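Local coordinates for amidohydrolase 3 domain-containing protein (Pyrococcus horikoshii, PDB 3IGH), which is of unknown function but probably acts as a metal-dependent amidohydrolase, hydrolysing carbon-nitrogen bonds other than peptide bonds, at residues A[207-212]-A[260-265]; A[238-243]-A[301-306]; A[311-316]-A[322-327]; A[349-354]-A[390-395]. All coordinates share one frame; numbering follows the deposited sequence. Where two conformers were deposited one is given.

Contact 1: residues A[207-212]-A[260-265]; sequences FMSVNE and GVKLFT. With SO4 (sulfate ion), chain H; SO4 (sulfate ion), chain B.
M208 lays its terminal methyl on the aliphatic stem of K262, CE reaching K262 CD at 3.6 Å with the two side chains crossing at roughly a right angle. K262 points toward segment 207-212, and with CG anti to its backbone N (chi1 171°) the stem runs beside S209, whose OG lies 3.5 Å from K262 CG. The same hydroxyl lies near the plane of the F264 ring, at its edge, with S209 OG 3.9 Å from F264 CZ, while K262 CE sits above a face of that ring, displaced toward the rim. The polar link is made by water: one water joins S209 OG to K262 O, and a second joins S209 OG, K262 NZ and a sulfate oxygen. K262 NZ also binds this sulfate directly, NZ to O4 being 2.8 Å, and H67, H314 and H339 hold the same ion. Such a set of histidines plus a strand-borne lysine is consistent with the metal site of amidohydrolases; the sulfate bound among them probably comes from the crystallisation liquor. Beyond the corner at S209, N211 gives a second sulfate a nearly straight bond from ND2 to O1 (2.8 Å, 173°), and its OD1 caps A214 N. Strand 230-235 lies between strands 202-210 and 256-264 in the barrel; M208 also touches A312 of strand 310-315, and L263 and V261 face helices 237-246 and 294-305.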
loop_
_atom_site.group_PDB
_atom_site.type_symbol
_atom_site.label_atom_id
_atom_site.label_comp_id
_atom_site.label_asym_id
_atom_site.label_seq_id
_atom_site.Cartn_x
_atom_site.Cartn_y
_atom_site.Cartn_z
ATOM N N PHE A 207 15.458 -1.501 -2.764
ATOM C CA PHE A 207 15.621 -1.047 -4.142
ATOM C C PHE A 207 15.779 0.467 -4.058
ATOM O O PHE A 207 14.847 1.175 -3.702
ATOM C CB PHE A 207 14.393 -1.500 -4.958
ATOM C CG PHE A 207 14.347 -1.037 -6.407
ATOM C CD1 PHE A 207 15.410 -0.371 -7.029
ATOM C CD2 PHE A 207 13.208 -1.322 -7.167
ATOM C CE1 PHE A 207 15.308 0.062 -8.368
ATOM C CE2 PHE A 207 13.102 -0.915 -8.501
ATOM C CZ PHE A 207 14.152 -0.222 -9.102
ATOM N N MET A 208 16.984 0.942 -4.369
ATOM C CA MET A 208 17.343 2.364 -4.245
ATOM C C MET A 208 17.140 3.155 -5.528
ATOM O O MET A 208 17.409 2.649 -6.606
ATOM C CB MET A 208 18.802 2.480 -3.817
ATOM C CG MET A 208 19.176 1.473 -2.722
ATOM S SD MET A 208 18.209 1.735 -1.217
ATOM C CE MET A 208 18.819 3.375 -0.922
ATOM N N SER A 209 16.705 4.412 -5.372
ATOM C CA SER A 209 16.395 5.339 -6.477
ATOM C C SER A 209 15.355 4.775 -7.438
ATOM O O SER A 209 15.577 4.662 -8.650
ATOM C CB SER A 209 17.656 5.833 -7.202
ATOM O OG SER A 209 18.490 6.532 -6.301
ATOM N N VAL A 210 14.211 4.417 -6.873
ATOM C CA VAL A 210 13.079 3.979 -7.677
ATOM C C VAL A 210 12.509 5.227 -8.353
ATOM O O VAL A 210 12.062 6.157 -7.667
ATOM C CB VAL A 210 11.997 3.292 -6.775
ATOM C CG1 VAL A 210 10.761 2.911 -7.577
ATOM C CG2 VAL A 210 12.575 2.068 -6.100
ATOM N N ASN A 211 12.542 5.263 -9.686
ATOM C CA ASN A 211 11.973 6.387 -10.430
ATOM C C ASN A 211 10.485 6.162 -10.743
ATOM O O ASN A 211 9.885 5.205 -10.253
ATOM C CB ASN A 211 12.798 6.713 -11.704
ATOM C CG ASN A 211 12.819 5.573 -12.730
ATOM O OD1 ASN A 211 11.875 4.789 -12.846
ATOM N ND2 ASN A 211 13.912 5.492 -13.497
ATOM N N GLU A 212 9.906 7.030 -11.569
ATOM C CA GLU A 212 8.454 7.037 -11.809
ATOM C C GLU A 212 7.969 5.751 -12.462
ATOM O O GLU A 212 7.017 5.123 -11.990
ATOM C CB GLU A 212 8.050 8.247 -12.672
ATOM C CG GLU A 212 8.105 9.611 -11.958
ATOM C CD GLU A 212 9.494 10.286 -11.936
ATOM O OE1 GLU A 212 10.538 9.647 -12.252
ATOM O OE2 GLU A 212 9.530 11.489 -11.582
ATOM N N GLY A 260 10.987 4.639 1.610
ATOM C CA GLY A 260 11.772 5.846 1.863
ATOM C C GLY A 260 12.142 6.638 0.629
ATOM O O GLY A 260 11.613 6.398 -0.451
ATOM N N VAL A 261 13.046 7.594 0.820
ATOM C CA VAL A 261 13.615 8.391 -0.268
ATOM C C VAL A 261 15.134 8.191 -0.253
ATOM O O VAL A 261 15.731 7.968 0.809
ATOM C CB VAL A 261 13.256 9.916 -0.119
ATOM C CG1 VAL A 261 13.898 10.526 1.127
ATOM C CG2 VAL A 261 13.650 10.721 -1.368
ATOM N N LYS A 262 15.752 8.286 -1.427
ATOM C CA LYS A 262 17.195 8.172 -1.548
ATOM C C LYS A 262 17.812 9.512 -1.971
ATOM O O LYS A 262 17.401 10.108 -2.964
ATOM C CB LYS A 262 17.558 7.046 -2.531
ATOM C CG LYS A 262 19.040 6.948 -2.915
ATOM C CD LYS A 262 19.946 6.697 -1.720
ATOM C CE LYS A 262 21.411 6.680 -2.146
ATOM N NZ LYS A 262 21.736 5.565 -3.070
ATOM N N LEU A 263 18.788 9.966 -1.190
ATOM C CA LEU A 263 19.514 11.221 -1.436
ATOM C C LEU A 263 21.017 10.989 -1.605
ATOM O O LEU A 263 21.550 9.961 -1.176
ATOM C CB LEU A 263 19.315 12.188 -0.257
ATOM C CG LEU A 263 17.860 12.495 0.125
ATOM C CD1 LEU A 263 17.812 13.299 1.401
ATOM C CD2 LEU A 263 17.195 13.217 -1.012
ATOM N N PHE A 264 21.693 11.985 -2.174
ATOM C CA PHE A 264 23.134 11.930 -2.455
ATOM C C PHE A 264 23.828 13.150 -1.866
ATOM O O PHE A 264 23.332 14.265 -1.990
ATOM C CB PHE A 264 23.373 11.935 -3.967
ATOM C CG PHE A 264 22.857 10.715 -4.669
ATOM C CD1 PHE A 264 23.696 9.621 -4.890
ATOM C CD2 PHE A 264 21.538 10.655 -5.115
ATOM C CE1 PHE A 264 23.226 8.483 -5.541
ATOM C CE2 PHE A 264 21.054 9.515 -5.760
ATOM C CZ PHE A 264 21.902 8.430 -5.977
ATOM N N THR A 265 24.961 12.936 -1.215
ATOM C CA THR A 265 25.846 14.042 -0.857
ATOM C C THR A 265 26.975 14.198 -1.872
ATOM O O THR A 265 27.302 15.318 -2.245
ATOM C CB THR A 265 26.472 13.887 0.535
ATOM O OG1 THR A 265 27.102 12.603 0.639
ATOM C CG2 THR A 265 25.418 14.035 1.618
HETATM S S SO4 H . 15.575 8.889 -13.161
HETATM O O1 SO4 H . 15.835 7.456 -13.211
HETATM O O2 SO4 H . 16.567 9.608 -13.951
HETATM O O3 SO4 H . 14.249 9.158 -13.700
HETATM O O4 SO4 H . 15.627 9.348 -11.781
HETATM S S SO4 B . 24.527 4.598 -5.194
HETATM O O1 SO4 B . 23.312 3.880 -5.523
HETATM O O2 SO4 B . 25.654 3.681 -5.270
HETATM O O3 SO4 B . 24.736 5.656 -6.173
HETATM O O4 SO4 B . 24.422 5.130 -3.831
HETATM O O HOH W 1 17.300 8.887 -5.685
HETATM O O HOH W 2 20.830 5.305 -5.742
#

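Contact 2: residues A[238-243]-A[301-306]; sequences EVLDKL and TEKARS. With SO4 (sulfate ion), chain C; SO4 (sulfate ion), chain R; SO4 (sulfate ion), chain S.
L240 CD2 reaches A304 CB at 4.1 Å where two outer helices of the TIM barrel meet. The axes of the short segments 238-243 and 301-305 come within 10.6 Å, at 37° between their N-to-C directions. The tight part is apolar: L240 points at the other helix, and V261 of strand 256-264 backs both L240 and A304, so this side faces the barrel wall. K303 was modelled in two conformers, and its contacts hold for the one described: there L240 and K303 slide past each other in opposite directions, L240 CD2 lying 3.8 Å from K303 CD. The outer side is looser and polar. In that conformer D241 OD1 touches K303 CE at 3.4 Å, but K303 NZ stays beyond salt-bridge range and makes a weak bond to a sulfate instead. R305 does not touch segment 238-243; it grips another sulfate with two N-H groups, NE to O2 at 3.0 Å and NH1 to O1 at 2.9 Å, while NH2 binds L309 O. An alanine in place of R305 would probably leave that sulfate without its paired donors and L309 O without this partner. I246 of the second subunit packs on K242 and L243. S306 OG donates to K303 O at 2.7 Å, approaching at a C=O...O angle of 130° and tilted 23° from the carbonyl plane.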
loop_
_atom_site.group_PDB
_atom_site.type_symbol
_atom_site.label_atom_id
_atom_site.label_comp_id
_atom_site.label_asym_id
_atom_site.label_seq_id
_atom_site.Cartn_x
_atom_site.Cartn_y
_atom_site.Cartn_z
ATOM N N GLU A 238 12.078 13.242 -6.937
ATOM C CA GLU A 238 11.038 13.584 -7.892
ATOM C C GLU A 238 9.800 12.719 -7.660
ATOM O O GLU A 238 8.670 13.220 -7.689
ATOM C CB GLU A 238 11.553 13.433 -9.332
ATOM C CG GLU A 238 12.642 14.449 -9.742
ATOM C CD GLU A 238 14.047 14.193 -9.139
ATOM O OE1 GLU A 238 14.849 15.153 -9.127
ATOM O OE2 GLU A 238 14.359 13.063 -8.677
ATOM N N VAL A 239 10.005 11.431 -7.403
ATOM C CA VAL A 239 8.885 10.554 -7.057
ATOM C C VAL A 239 8.278 10.900 -5.699
ATOM O O VAL A 239 7.056 10.856 -5.542
ATOM C CB VAL A 239 9.267 9.054 -7.143
ATOM C CG1 VAL A 239 8.137 8.166 -6.628
ATOM C CG2 VAL A 239 9.559 8.704 -8.577
ATOM N N LEU A 240 9.120 11.279 -4.740
ATOM C CA LEU A 240 8.639 11.678 -3.420
ATOM C C LEU A 240 7.618 12.827 -3.526
ATOM O O LEU A 240 6.584 12.804 -2.845
ATOM C CB LEU A 240 9.806 12.060 -2.497
ATOM C CG LEU A 240 9.459 12.703 -1.148
ATOM C CD1 LEU A 240 8.611 11.746 -0.299
ATOM C CD2 LEU A 240 10.722 13.128 -0.385
ATOM N N ASP A 241 7.885 13.796 -4.404
ATOM C CA ASP A 241 6.915 14.888 -4.661
ATOM C C ASP A 241 5.545 14.363 -5.074
ATOM O O ASP A 241 4.514 14.893 -4.663
ATOM C CB ASP A 241 7.425 15.835 -5.750
ATOM C CG ASP A 241 8.569 16.712 -5.279
ATOM O OD1 ASP A 241 8.797 16.795 -4.052
ATOM O OD2 ASP A 241 9.241 17.319 -6.141
ATOM N N LYS A 242 5.545 13.323 -5.898
ATOM C CA LYS A 242 4.299 12.720 -6.355
ATOM C C LYS A 242 3.603 11.910 -5.260
ATOM O O LYS A 242 2.377 11.911 -5.187
ATOM C CB LYS A 242 4.543 11.877 -7.599
ATOM C CG LYS A 242 4.995 12.702 -8.792
ATOM C CD LYS A 242 4.921 11.908 -10.083
ATOM C CE LYS A 242 5.201 12.807 -11.281
ATOM N NZ LYS A 242 5.049 12.088 -12.575
ATOM N N LEU A 243 4.377 11.242 -4.403
ATOM C CA LEU A 243 3.802 10.567 -3.227
ATOM C C LEU A 243 3.097 11.565 -2.328
ATOM O O LEU A 243 1.968 11.328 -1.901
ATOM C CB LEU A 243 4.884 9.848 -2.420
ATOM C CG LEU A 243 5.636 8.707 -3.111
ATOM C CD1 LEU A 243 6.585 8.047 -2.118
ATOM C CD2 LEU A 243 4.673 7.686 -3.706
ATOM N N THR A 301 14.543 15.559 3.336
ATOM C CA THR A 301 14.454 14.735 4.536
ATOM C C THR A 301 13.171 15.047 5.326
ATOM O O THR A 301 12.438 14.137 5.704
ATOM C CB THR A 301 15.707 14.924 5.428
ATOM O OG1 THR A 301 16.873 14.487 4.714
ATOM C CG2 THR A 301 15.594 14.133 6.733
ATOM N N GLU A 302 12.885 16.332 5.535
ATOM C CA GLU A 302 11.681 16.731 6.274
ATOM C C GLU A 302 10.380 16.406 5.543
ATOM O O GLU A 302 9.392 16.033 6.186
ATOM C CB GLU A 302 11.727 18.211 6.687
ATOM C CG GLU A 302 12.802 18.549 7.742
ATOM C CD GLU A 302 12.633 17.807 9.069
ATOM O OE1 GLU A 302 12.374 18.476 10.084
ATOM O OE2 GLU A 302 12.781 16.558 9.116
ATOM N N LYS A 303 10.377 16.561 4.218
ATOM C CA LYS A 303 9.248 16.152 3.391
ATOM C C LYS A 303 8.974 14.652 3.583
ATOM O O LYS A 303 7.833 14.231 3.824
ATOM C CB LYS A 303 9.549 16.466 1.926
ATOM C CG LYS A 303 8.404 16.180 0.962
ATOM C CD LYS A 303 8.823 16.402 -0.496
ATOM C CE LYS A 303 9.120 17.867 -0.801
ATOM N NZ LYS A 303 7.937 18.730 -0.529
ATOM N N ALA A 304 10.032 13.845 3.488
ATOM C CA ALA A 304 9.927 12.400 3.717
ATOM C C ALA A 304 9.436 12.066 5.126
ATOM O O ALA A 304 8.567 11.217 5.294
ATOM C CB ALA A 304 11.274 11.732 3.470
ATOM N N ARG A 305 9.981 12.752 6.132
ATOM C CA ARG A 305 9.625 12.483 7.527
ATOM C C ARG A 305 8.176 12.852 7.848
ATOM O O ARG A 305 7.537 12.206 8.679
ATOM C CB ARG A 305 10.606 13.174 8.488
ATOM C CG ARG A 305 12.027 12.547 8.498
ATOM C CD ARG A 305 11.958 11.029 8.652
ATOM N NE ARG A 305 11.363 10.635 9.940
ATOM C CZ ARG A 305 10.780 9.466 10.178
ATOM N NH1 ARG A 305 10.300 9.207 11.390
ATOM N NH2 ARG A 305 10.691 8.546 9.220
ATOM N N SER A 306 7.652 13.853 7.145
ATOM C CA SER A 306 6.244 14.237 7.259
ATOM C C SER A 306 5.316 13.130 6.741
ATOM O O SER A 306 4.124 13.136 7.031
ATOM C CB SER A 306 5.965 15.568 6.537
ATOM O OG SER A 306 5.811 15.404 5.130
HETATM S S SO4 C . 10.682 12.619 13.019
HETATM O O1 SO4 C . 10.900 11.215 13.363
HETATM O O2 SO4 C . 11.476 12.961 11.848
HETATM O O3 SO4 C . 9.271 12.846 12.723
HETATM O O4 SO4 C . 11.089 13.447 14.150
HETATM S S SO4 R . 8.278 21.884 -1.071
HETATM O O1 SO4 R . 9.575 21.422 -1.562
HETATM O O2 SO4 R . 8.230 23.342 -1.111
HETATM O O3 SO4 R . 7.217 21.346 -1.917
HETATM O O4 SO4 R . 8.083 21.431 0.305
HETATM S S SO4 S . 8.036 6.704 12.436
HETATM O O1 SO4 S . 7.192 5.581 12.837
HETATM O O2 SO4 S . 8.689 6.393 11.173
HETATM O O3 SO4 S . 7.215 7.904 12.255
HETATM O O4 SO4 S . 9.047 6.932 13.466
#

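Contact 3: residues A[311-316]-A[322-327]. With SO4 (sulfate ion), chain B.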
loop_
_atom_site.group_PDB
_atom_site.type_symbol
_atom_site.label_atom_id
_atom_site.label_comp_id
_atom_site.label_asym_id
_atom_site.label_seq_id
_atom_site.Cartn_x
_atom_site.Cartn_y
_atom_site.Cartn_z
ATOM N N VAL A 311 14.877 7.775 5.225
ATOM C CA VAL A 311 15.744 8.628 4.427
ATOM C C VAL A 311 17.130 7.973 4.361
ATOM O O VAL A 311 17.778 7.749 5.394
ATOM C CB VAL A 311 15.843 10.052 5.046
ATOM C CG1 VAL A 311 16.743 10.945 4.188
ATOM C CG2 VAL A 311 14.432 10.667 5.219
ATOM N N ALA A 312 17.562 7.662 3.144
ATOM C CA ALA A 312 18.877 7.081 2.903
ATOM C C ALA A 312 19.737 8.082 2.173
ATOM O O ALA A 312 19.328 8.640 1.157
ATOM C CB ALA A 312 18.771 5.780 2.083
ATOM N N ILE A 313 20.934 8.314 2.703
ATOM C CA ILE A 313 21.857 9.256 2.095
ATOM C C ILE A 313 23.165 8.567 1.684
ATOM O O ILE A 313 23.875 8.012 2.520
ATOM C CB ILE A 313 22.174 10.452 3.038
ATOM C CG1 ILE A 313 20.869 11.109 3.541
ATOM C CG2 ILE A 313 23.036 11.467 2.299
ATOM C CD1 ILE A 313 21.066 12.378 4.401
ATOM N N HIS A 314 23.463 8.622 0.394
ATOM C CA HIS A 314 24.761 8.212 -0.156
ATOM C C HIS A 314 25.844 9.156 0.371
ATOM O O HIS A 314 25.757 10.374 0.179
ATOM C CB HIS A 314 24.652 8.285 -1.685
ATOM C CG HIS A 314 25.956 8.225 -2.431
ATOM N ND1 HIS A 314 26.216 7.255 -3.377
ATOM C CD2 HIS A 314 27.032 9.051 -2.438
ATOM C CE1 HIS A 314 27.407 7.467 -3.908
ATOM N NE2 HIS A 314 27.930 8.543 -3.347
ATOM N N ALA A 315 26.857 8.590 1.020
ATOM C CA ALA A 315 28.062 9.338 1.413
ATOM C C ALA A 315 29.286 8.433 1.303
ATOM O O ALA A 315 29.445 7.505 2.084
ATOM C CB ALA A 315 27.930 9.877 2.834
ATOM N N ILE A 316 30.146 8.712 0.328
ATOM C CA ILE A 316 31.353 7.912 0.121
ATOM C C ILE A 316 32.555 8.589 0.806
ATOM O O ILE A 316 33.224 7.981 1.641
ATOM C CB ILE A 316 31.556 7.606 -1.396
ATOM C CG1 ILE A 316 30.484 6.608 -1.844
ATOM C CG2 ILE A 316 32.943 7.012 -1.677
ATOM C CD1 ILE A 316 30.573 6.149 -3.296
ATOM N N ASP A 322 30.290 13.864 6.910
ATOM C CA ASP A 322 30.015 15.007 7.800
ATOM C C ASP A 322 28.700 15.678 7.413
ATOM O O ASP A 322 27.871 15.957 8.276
ATOM C CB ASP A 322 31.138 16.058 7.755
ATOM C CG ASP A 322 32.416 15.610 8.449
ATOM O OD1 ASP A 322 32.342 14.913 9.478
ATOM O OD2 ASP A 322 33.509 15.988 7.969
ATOM N N VAL A 323 28.529 15.919 6.113
ATOM C CA VAL A 323 27.333 16.537 5.555
ATOM C C VAL A 323 26.095 15.679 5.845
ATOM O O VAL A 323 25.084 16.195 6.318
ATOM C CB VAL A 323 27.486 16.796 4.031
ATOM C CG1 VAL A 323 26.180 17.296 3.404
ATOM C CG2 VAL A 323 28.619 17.784 3.767
ATOM N N ALA A 324 26.190 14.373 5.585
ATOM C CA ALA A 324 25.083 13.447 5.866
ATOM C C ALA A 324 24.737 13.431 7.342
ATOM O O ALA A 324 23.552 13.471 7.708
ATOM C CB ALA A 324 25.406 12.020 5.380
ATOM N N LEU A 325 25.763 13.394 8.193
ATOM C CA LEU A 325 25.532 13.379 9.631
ATOM C C LEU A 325 24.924 14.712 10.120
ATOM O O LEU A 325 24.090 14.708 11.023
ATOM C CB LEU A 325 26.809 13.009 10.402
ATOM C CG LEU A 325 27.364 11.580 10.211
ATOM C CD1 LEU A 325 28.717 11.415 10.887
ATOM C CD2 LEU A 325 26.402 10.516 10.714
ATOM N N ASP A 326 25.311 15.822 9.485
ATOM C CA ASP A 326 24.724 17.148 9.763
ATOM C C ASP A 326 23.216 17.159 9.487
ATOM O O ASP A 326 22.440 17.695 10.283
ATOM C CB ASP A 326 25.405 18.244 8.928
ATOM C CG ASP A 326 26.775 18.654 9.471
ATOM O OD1 ASP A 326 27.165 18.208 10.563
ATOM O OD2 ASP A 326 27.473 19.428 8.784
ATOM N N VAL A 327 22.812 16.539 8.373
ATOM C CA VAL A 327 21.402 16.442 7.987
ATOM C C VAL A 327 20.610 15.664 9.039
ATOM O O VAL A 327 19.567 16.131 9.514
ATOM C CB VAL A 327 21.238 15.820 6.569
ATOM C CG1 VAL A 327 19.771 15.651 6.198
ATOM C CG2 VAL A 327 21.918 16.705 5.537
HETATM S S SO4 B . 24.527 4.598 -5.194
HETATM O O1 SO4 B . 23.312 3.880 -5.523
HETATM O O2 SO4 B . 25.654 3.681 -5.270
HETATM O O3 SO4 B . 24.736 5.656 -6.173
HETATM O O4 SO4 B . 24.422 5.130 -3.831
#
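The beta-alpha-beta unit of strand 310-315, helix 318-331 and strand 336-337 closes on itself where I313 and A315 of the strand meet A324 and V327 of the helix. The two segments run nearly antiparallel, their axes 160° apart and 8.7 Å at closest approach. In the extended strand I313 and A315 point to the helix, H314 away from it. On the strand side I313 does most of the packing, with two branches. Its CG2, anti to the backbone N, rests on A324 CB at 3.9 Å, while CD1, at the end of the other branch, reaches V327 CG1 at 4.0 Å. A315 CB adds a lighter touch on A324 CB at 4.2 Å. The small A324 thus receives two strand side chains at a single methyl, which lets the backbones approach to 6.5 Å between I313 CA and A324 CA. On the far side of the strand, H314 ND1 donates almost straight to sulfate O4 (2.8 Å, 172°), with the ion at the ring edge, and NE2 is bonded to G267 O. A leucine in place of H314 would probably leave O4 without this donor and G267 O without its ring partner. Other protein groups, K262 among them, share the ion. Hydrophobic residues turned to an outer helix, with a histidine between them directed to the inner site, are what the (beta/alpha)8 barrel of amidohydrolases provides.

Contact 4: residues A[349-354]-A[390-395]; sequences ERVKNL and MKVAEL
No aromatic ring takes part between V351, K352 and V392; the flat group at this interface is the V392-A393 peptide. K352 CA and the water joined to V351 O lie tilted to one side of its plane, the water joined to K352 O to the other. K352 CA approaches V392 O at 3.6 Å in a CA-H...O contact with 152° at the hydrogen. The first water bonds to V392 O at 2.8 Å, while the second has only a weak, longer link to it. Several groups therefore gather at one backbone oxygen. Apolar packing fills in beside it. V392 crosses V351 at about a right angle, with V392 CG2 lying 3.8 Å from V351 CG1. That same V351 CG1 also meets A393 CB at 3.9 Å, so one methyl spans both residues. In the TIM barrel, helix 345-354 precedes strand 357-360 and helix 386-392 precedes strand 395-397, and these strands are neighbours in the wall; A393 and L395 touch L358. On the outer side, K352 CB packs on V392 CB at 3.8 Å. With its CG anti to the backbone N (chi1 -175°) and the chain extended, K352 carries its amine away from V392. R350 takes no part here and forms salt bridges with D326 and E329.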
loop_
_atom_site.group_PDB
_atom_site.type_symbol
_atom_site.label_atom_id
_atom_site.label_comp_id
_atom_site.label_asym_id
_atom_site.label_seq_id
_atom_site.Cartn_x
_atom_site.Cartn_y
_atom_site.Cartn_z
ATOM N N GLU A 349 32.324 8.012 16.753
ATOM C CA GLU A 349 31.521 8.379 17.918
ATOM C C GLU A 349 30.274 9.171 17.513
ATOM O O GLU A 349 29.220 9.048 18.141
ATOM C CB GLU A 349 32.365 9.168 18.929
ATOM C CG GLU A 349 31.764 9.266 20.345
ATOM C CD GLU A 349 31.672 7.920 21.073
ATOM O OE1 GLU A 349 30.778 7.776 21.935
ATOM O OE2 GLU A 349 32.485 7.008 20.793
ATOM N N ARG A 350 30.392 9.975 16.458
ATOM C CA ARG A 350 29.243 10.733 15.963
ATOM C C ARG A 350 28.191 9.803 15.352
ATOM O O ARG A 350 26.996 9.956 15.620
ATOM C CB ARG A 350 29.673 11.808 14.970
ATOM C CG ARG A 350 28.576 12.815 14.716
ATOM C CD ARG A 350 29.043 13.992 13.916
ATOM N NE ARG A 350 27.924 14.903 13.713
ATOM C CZ ARG A 350 27.790 15.715 12.672
ATOM N NH1 ARG A 350 26.729 16.512 12.595
ATOM N NH2 ARG A 350 28.712 15.737 11.713
ATOM N N VAL A 351 28.649 8.820 14.574
ATOM C CA VAL A 351 27.781 7.747 14.055
ATOM C C VAL A 351 27.037 7.053 15.206
ATOM O O VAL A 351 25.812 6.879 15.156
ATOM C CB VAL A 351 28.589 6.724 13.189
ATOM C CG1 VAL A 351 27.830 5.410 13.008
ATOM C CG2 VAL A 351 28.937 7.334 11.821
ATOM N N LYS A 352 27.781 6.705 16.255
ATOM C CA LYS A 352 27.216 6.071 17.449
ATOM C C LYS A 352 26.151 6.944 18.112
ATOM O O LYS A 352 25.046 6.473 18.398
ATOM C CB LYS A 352 28.325 5.739 18.456
ATOM C CG LYS A 352 27.842 4.967 19.678
ATOM C CD LYS A 352 28.986 4.649 20.618
ATOM C CE LYS A 352 28.535 3.712 21.725
ATOM N NZ LYS A 352 29.691 3.227 22.532
ATOM N N ASN A 353 26.487 8.215 18.329
ATOM C CA ASN A 353 25.603 9.147 19.022
ATOM C C ASN A 353 24.308 9.459 18.283
ATOM O O ASN A 353 23.262 9.617 18.910
ATOM C CB ASN A 353 26.355 10.435 19.365
ATOM C CG ASN A 353 27.409 10.223 20.453
ATOM O OD1 ASN A 353 27.329 9.277 21.242
ATOM N ND2 ASN A 353 28.407 11.102 20.489
ATOM N N LEU A 354 24.375 9.527 16.954
ATOM C CA LEU A 354 23.191 9.823 16.139
ATOM C C LEU A 354 22.352 8.592 15.839
ATOM O O LEU A 354 21.263 8.706 15.274
ATOM C CB LEU A 354 23.587 10.532 14.833
ATOM C CG LEU A 354 24.209 11.925 14.981
ATOM C CD1 LEU A 354 24.735 12.441 13.653
ATOM C CD2 LEU A 354 23.219 12.910 15.571
ATOM N N MET A 390 30.612 -1.853 12.772
ATOM C CA MET A 390 29.688 -2.814 13.379
ATOM C C MET A 390 29.571 -2.571 14.890
ATOM O O MET A 390 28.541 -2.864 15.506
ATOM C CB MET A 390 30.181 -4.240 13.104
ATOM C CG MET A 390 29.100 -5.282 12.825
ATOM S SD MET A 390 29.786 -6.827 12.159
ATOM C CE MET A 390 31.038 -7.187 13.396
ATOM N N LYS A 391 30.638 -2.031 15.474
ATOM C CA LYS A 391 30.689 -1.702 16.897
ATOM C C LYS A 391 29.829 -0.483 17.248
ATOM O O LYS A 391 29.328 -0.380 18.366
ATOM C CB LYS A 391 32.141 -1.444 17.311
ATOM C CG LYS A 391 32.474 -1.798 18.751
ATOM C CD LYS A 391 33.949 -2.178 18.896
ATOM C CE LYS A 391 34.211 -3.599 18.393
ATOM N NZ LYS A 391 35.658 -3.880 18.182
ATOM N N VAL A 392 29.661 0.435 16.299
ATOM C CA VAL A 392 28.958 1.695 16.571
ATOM C C VAL A 392 27.571 1.823 15.917
ATOM O O VAL A 392 26.804 2.716 16.271
ATOM C CB VAL A 392 29.837 2.951 16.274
ATOM C CG1 VAL A 392 31.063 2.985 17.200
ATOM C CG2 VAL A 392 30.252 3.020 14.801
ATOM N N ALA A 393 27.245 0.935 14.977
ATOM C CA ALA A 393 25.959 1.019 14.274
ATOM C C ALA A 393 25.424 -0.333 13.833
ATOM O O ALA A 393 26.186 -1.291 13.662
ATOM C CB ALA A 393 26.074 1.947 13.068
ATOM N N GLU A 394 24.106 -0.399 13.648
ATOM C CA GLU A 394 23.506 -1.502 12.912
ATOM C C GLU A 394 24.051 -1.457 11.486
ATOM O O GLU A 394 24.057 -0.407 10.842
ATOM C CB GLU A 394 21.987 -1.383 12.903
ATOM C CG GLU A 394 21.297 -2.649 12.466
ATOM C CD GLU A 394 21.086 -3.628 13.610
ATOM O OE1 GLU A 394 21.573 -4.779 13.510
ATOM O OE2 GLU A 394 20.429 -3.247 14.602
ATOM N N LEU A 395 24.552 -2.595 11.025
ATOM C CA LEU A 395 25.255 -2.664 9.756
ATOM C C LEU A 395 24.579 -3.697 8.865
ATOM O O LEU A 395 24.348 -4.828 9.288
ATOM C CB LEU A 395 26.712 -3.055 10.014
ATOM C CG LEU A 395 27.772 -2.959 8.921
ATOM C CD1 LEU A 395 28.127 -1.513 8.644
ATOM C CD2 LEU A 395 29.016 -3.706 9.374
HETATM O O HOH W 3 24.736 4.279 15.108
HETATM O O HOH W 4 24.333 3.946 18.095
#

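In the fold
All four contacts lie in the TIM barrel and follow the chain in the order 1, 2, 3, 4, except that the segments of contacts 1 and 2 alternate. The centres of contacts 1 and 2 are about 11 Å apart, with strand 256-264 leading into helix 294-305, and L263 touches T301. Contacts 1 and 3 have centres about 13 Å apart, on adjacent strands. T301 and A304 of contact 2 also touch V311 or V327 of contact 3. Contact 4, about 26 Å from contact 2 between centres, joins contact 3 through the D326-R350 salt bridge. Contacts 2 and 4 pack outer helices, contact 3 packs a wall strand on its outer helix, and contact 1 joins two wall strands; K262 and H314 both reach one sulfate at the probable metal site.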